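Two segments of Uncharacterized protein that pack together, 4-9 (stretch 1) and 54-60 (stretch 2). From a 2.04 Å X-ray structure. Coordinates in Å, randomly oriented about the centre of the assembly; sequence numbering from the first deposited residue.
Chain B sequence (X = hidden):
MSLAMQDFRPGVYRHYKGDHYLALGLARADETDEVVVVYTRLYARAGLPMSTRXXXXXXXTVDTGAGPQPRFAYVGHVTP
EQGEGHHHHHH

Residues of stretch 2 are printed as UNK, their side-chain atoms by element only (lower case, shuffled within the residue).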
ATOM      1  N   ALA B   4       1.524  -5.460  17.533  1.00 41.36           N
ATOM      2  CA  ALA B   4       0.231  -5.091  16.885  1.00 41.82           C
ATOM      3  C   ALA B   4       0.057  -5.826  15.559  1.00 42.31           C
ATOM      4  O   ALA B   4      -1.032  -6.308  15.250  1.00 43.20           O
ATOM      5  CB  ALA B   4       0.172  -3.584  16.657  1.00 41.28           C
HETATM    6  N   MSE B   5       1.138  -5.910  14.791  1.00 42.39           N
HETATM    7  CA  MSE B   5       1.124  -6.584  13.493  1.00 43.19           C
HETATM    8  C   MSE B   5       0.446  -7.953  13.558  1.00 41.04           C
HETATM    9  O   MSE B   5      -0.464  -8.252  12.776  1.00 39.70           O
HETATM   10  CB  MSE B   5       2.555  -6.774  12.980  1.00 48.39           C
HETATM   11  CG  MSE B   5       3.184  -5.541  12.367  1.00 54.83           C
HETATM   12 SE   MSE B   5       5.026  -5.870  11.863  1.00 66.17          SE
HETATM   13  CE  MSE B   5       4.751  -7.259  10.548  1.00 61.53           C
ATOM     14  N   GLN B   6       0.894  -8.779  14.496  1.00 38.58           N
ATOM     15  CA  GLN B   6       0.352 -10.119  14.656  1.00 37.00           C
ATOM     16  C   GLN B   6      -1.159 -10.151  14.876  1.00 33.59           C
ATOM     17  O   GLN B   6      -1.820 -11.111  14.478  1.00 33.33           O
ATOM     18  CB  GLN B   6       1.062 -10.838  15.809  1.00 40.00           C
ATOM     19  CG  GLN B   6       0.679 -12.306  15.923  1.00 44.48           C
ATOM     20  CD  GLN B   6       1.585 -13.106  16.848  1.00 47.35           C
ATOM     21  OE1 GLN B   6       1.394 -14.312  17.027  1.00 49.55           O
ATOM     22  NE2 GLN B   6       2.577 -12.441  17.435  1.00 48.61           N
ATOM     23  N   ASP B   7      -1.710  -9.115  15.505  1.00 30.44           N
ATOM     24  CA  ASP B   7      -3.147  -9.081  15.760  1.00 28.73           C
ATOM     25  C   ASP B   7      -3.947  -8.411  14.646  1.00 24.66           C
ATOM     26  O   ASP B   7      -5.175  -8.438  14.654  1.00 24.19           O
ATOM     27  CB  ASP B   7      -3.443  -8.383  17.097  1.00 31.49           C
ATOM     28  CG  ASP B   7      -2.887  -9.149  18.295  1.00 35.39           C
ATOM     29  OD1 ASP B   7      -3.075 -10.387  18.359  1.00 37.03           O
ATOM     30  OD2 ASP B   7      -2.269  -8.515  19.177  1.00 37.33           O
ATOM     31  N   PHE B   8      -3.265  -7.813  13.679  1.00 21.98           N
ATOM     32  CA  PHE B   8      -3.987  -7.164  12.590  1.00 18.33           C
ATOM     33  C   PHE B   8      -4.684  -8.188  11.708  1.00 16.44           C
ATOM     34  O   PHE B   8      -4.113  -9.222  11.356  1.00 15.87           O
ATOM     35  CB  PHE B   8      -3.054  -6.335  11.701  1.00 14.55           C
ATOM     36  CG  PHE B   8      -3.774  -5.604  10.586  1.00 12.66           C
ATOM     37  CD1 PHE B   8      -4.550  -4.483  10.862  1.00 12.31           C
ATOM     38  CD2 PHE B   8      -3.725  -6.067   9.270  1.00 12.43           C
ATOM     39  CE1 PHE B   8      -5.277  -3.837   9.860  1.00 11.12           C
ATOM     40  CE2 PHE B   8      -4.451  -5.426   8.257  1.00 12.20           C
ATOM     41  CZ  PHE B   8      -5.228  -4.309   8.553  1.00 11.04           C
ATOM     42  N   ARG B   9      -5.929  -7.897  11.354  1.00 15.00           N
ATOM     43  CA  ARG B   9      -6.686  -8.780  10.482  1.00 16.42           C
ATOM     44  C   ARG B   9      -7.133  -8.007   9.250  1.00 14.22           C
ATOM     45  O   ARG B   9      -7.925  -7.074   9.352  1.00 13.29           O
ATOM     46  CB  ARG B   9      -7.919  -9.341  11.198  1.00 19.03           C
ATOM     47  CG  ARG B   9      -7.620 -10.429  12.212  1.00 25.08           C
ATOM     48  CD  ARG B   9      -8.878 -11.213  12.600  1.00 28.13           C
ATOM     49  NE  ARG B   9      -9.476 -11.911  11.464  1.00 31.98           N
ATOM     50  CZ  ARG B   9     -10.532 -12.721  11.550  1.00 35.23           C
ATOM     51  NH1 ARG B   9     -11.116 -12.942  12.720  1.00 34.58           N
ATOM     52  NH2 ARG B   9     -11.008 -13.311  10.463  1.00 35.36           N
ATOM     53  N   UNK B  54      -0.313   4.598   8.511  1.00 11.82           N
ATOM     54  CA  UNK B  54       0.470   3.940   9.549  1.00 12.62           C
ATOM     55  C   UNK B  54      -0.418   3.024  10.386  1.00 12.54           C
ATOM     56  O   UNK B  54      -1.526   3.392  10.775  1.00 11.37           O
ATOM     57  c   UNK B  54       2.189   5.886   9.786  1.00 14.89           C
ATOM     58  c   UNK B  54       2.565   7.029  10.714  1.00 16.63           C
ATOM     59  c   UNK B  54       3.416   5.052   9.418  1.00 16.46           C
ATOM     60  c   UNK B  54       1.142   4.987  10.454  1.00 13.92           C
ATOM     61  N   UNK B  55       0.073   1.822  10.655  1.00 12.53           N
ATOM     62  CA  UNK B  55      -0.678   0.859  11.445  1.00 12.93           C
ATOM     63  C   UNK B  55      -1.010   1.404  12.836  1.00 14.40           C
ATOM     64  O   UNK B  55      -2.125   1.240  13.334  1.00 13.99           O
ATOM     65  c   UNK B  55      -1.746  -2.061  11.794  1.00 13.11           C
ATOM     66  c   UNK B  55      -0.466  -1.562  12.421  1.00 13.41           C
ATOM     67  c   UNK B  55       0.514  -2.691  12.521  1.00 10.17           C
ATOM     68  c   UNK B  55       0.126  -0.438  11.569  1.00 13.49           C
ATOM     69  N   UNK B  56      -0.037   2.056  13.464  1.00 15.22           N
ATOM     70  CA  UNK B  56      -0.253   2.586  14.803  1.00 17.36           C
ATOM     71  C   UNK B  56      -1.297   3.704  14.850  1.00 17.56           C
ATOM     72  O   UNK B  56      -1.936   3.903  15.878  1.00 18.11           O
ATOM     73  c   UNK B  56       3.066   4.519  15.435  1.00 21.97           C
ATOM     74  n   UNK B  56       4.994   4.697  13.361  1.00 23.81           N
ATOM     75  n   UNK B  56       3.672   5.751  14.935  1.00 23.19           N
ATOM     76  c   UNK B  56       1.074   3.048  15.419  1.00 17.80           C
ATOM     77  n   UNK B  56       5.050   6.991  13.577  1.00 18.17           N
ATOM     78  c   UNK B  56       4.574   5.811  13.958  1.00 22.79           C
ATOM     79  c   UNK B  56       1.789   4.154  14.680  1.00 19.82           C
ATOM     80  N   UNK B  57      -1.480   4.422  13.746  1.00 16.43           N
ATOM     81  CA  UNK B  57      -2.493   5.475  13.707  1.00 17.59           C
ATOM     82  C   UNK B  57      -3.847   4.811  13.430  1.00 17.34           C
ATOM     83  O   UNK B  57      -4.866   5.164  14.026  1.00 18.00           O
ATOM     84  c   UNK B  57      -0.733   7.917  14.169  1.00 24.73           C
ATOM     85  c   UNK B  57      -3.324   7.551  12.570  1.00 18.56           C
ATOM     86  c   UNK B  57      -0.851   7.195  12.843  1.00 20.30           C
ATOM     87  c   UNK B  57      -2.208   6.520  12.600  1.00 19.04           C
ATOM     88  N   UNK B  58      -3.844   3.843  12.514  1.00 16.87           N
ATOM     89  CA  UNK B  58      -5.047   3.087  12.149  1.00 16.03           C
ATOM     90  C   UNK B  58      -5.642   2.447  13.402  1.00 15.98           C
ATOM     91  O   UNK B  58      -6.861   2.426  13.579  1.00 16.72           O
ATOM     92  n   UNK B  58      -7.196  -0.727  10.719  1.00 15.48           N
ATOM     93  c   UNK B  58      -6.474   1.779   8.316  1.00 14.49           C
ATOM     94  c   UNK B  58      -7.315   1.447   7.254  1.00 15.49           C
ATOM     95  c   UNK B  58      -4.683   1.997  11.124  1.00 14.20           C
ATOM     96  c   UNK B  58      -8.202  -0.450   8.432  1.00 14.23           C
ATOM     97  c   UNK B  58      -6.252  -0.029  11.444  1.00 16.14           C
ATOM     98  c   UNK B  58      -7.358  -0.124   9.502  1.00 15.71           C
ATOM     99  c   UNK B  58      -6.499   0.990   9.467  1.00 14.10           C
ATOM    100  c   UNK B  58      -5.787   1.026  10.721  1.00 13.17           C
ATOM    101  c   UNK B  58      -8.154   0.343   7.319  1.00 15.11           C
ATOM    102  N   UNK B  59      -4.760   1.936  14.260  1.00 17.48           N
ATOM    103  CA  UNK B  59      -5.154   1.276  15.503  1.00 21.05           C
ATOM    104  C   UNK B  59      -5.516   2.201  16.664  1.00 22.99           C
ATOM    105  O   UNK B  59      -5.916   1.726  17.727  1.00 22.91           O
ATOM    106  o   UNK B  59      -5.165  -1.481  14.906  1.00 26.23           O
ATOM    107  c   UNK B  59      -4.045   0.326  15.966  1.00 22.31           C
ATOM    108  c   UNK B  59      -4.091  -1.004  15.261  1.00 24.32           C
ATOM    109  n   UNK B  59      -2.932  -1.626  15.073  1.00 24.04           N
ATOM    110  N   UNK B  60      -5.384   3.508  16.484  1.00 25.46           N
ATOM    111  CA  UNK B  60      -5.709   4.419  17.571  1.00 28.76           C
ATOM    112  C   UNK B  60      -7.198   4.491  17.857  1.00 30.12           C
ATOM    113  O   UNK B  60      -8.036   4.238  16.991  1.00 28.83           O
ATOM    114  c   UNK B  60      -3.691   5.962  17.249  1.00 31.13           C
ATOM    115  c   UNK B  60      -3.239   7.394  17.047  1.00 32.27           C
ATOM    116  c   UNK B  60      -5.198   5.833  17.270  1.00 27.90           C
ATOM    117  o   UNK B  60      -2.235   7.802  17.666  1.00 33.99           O
ATOM    118  o   UNK B  60      -3.882   8.111  16.258  1.00 34.99           O
TER
HETATM  119  O   HOH W   1      -2.956  -4.422  15.114  1.00 32.70           O

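Position 54 carries four side-chain carbons, forked at the second, and none comes within reach of stretch 1. That branching identifies Leu 54, which sits at the N-cap position; its carbonyl O accepts a hydrogen bond from the backbone N of position 58 at 2.9 Å.

Position 55 has the same four carbons and the same fork at the second, but here CA-to-CB points toward stretch 1 and the side chain is buried. One terminal carbon approaches Met 5 and Ala 4, the other the ring of Phe 8. This is Leu 55, with chi1 t and chi2 p. Its CD2 lies 3.9 Å from Met 5 CG and 4.2 Å from Ala 4 CB, while its CD1 lies 3.8 Å from Phe 8 CD1.

Position 56 shows three carbons, a nitrogen, and then a carbon bearing two more nitrogens, a guanidinium group. Arg 56 starts sideways and its end leads away from stretch 1, which it does not touch; both terminal nitrogens are hydrogen-bonded elsewhere in the structure.

At position 57 four carbons fork at the first, one arm being two carbons long. The beta-branch marks Ile 57, which is out of reach of stretch 1.

Position 58 has one carbon followed by fused five- and six-membered rings holding eight carbons and one nitrogen, an indole that meets the Phe 8 ring. Trp 58 places NE1 3.8 Å from Phe 8 CE1, near the plane of the phenyl ring at its edge. The pair is offset edge-to-face, with the Phe 8 edge toward the Trp 58 face, centroids 5.7 Å apart and planes at 73°.

Position 59 holds two carbons, the second carrying one oxygen and one nitrogen, and it approaches Ala 4. The short amide is Asn 59, whose ND2 is 4.0 Å from Ala 4 CB.

Position 60 has three carbons, the third carrying two oxygens: the carboxylate of Glu 60, which is out of reach of stretch 1.

The contact is small, burying 232 Å² over both sides, and largely apolar. Spaced by about one turn, Leu 55 and Trp 58 on the helix and Asn 59 just after it all point CA-to-CB toward stretch 1, while the 3-10 segment at 5-7 precedes Phe 8, whose ring meets Leu 55 and Trp 58. No direct hydrogen bond crosses the interface. A water instead joins its polar margin, donating to Ala 4 O at 2.7 Å and accepting from Asn 59 ND2 at 2.8 Å.

Stretch 2 54-60: LLRIWNE
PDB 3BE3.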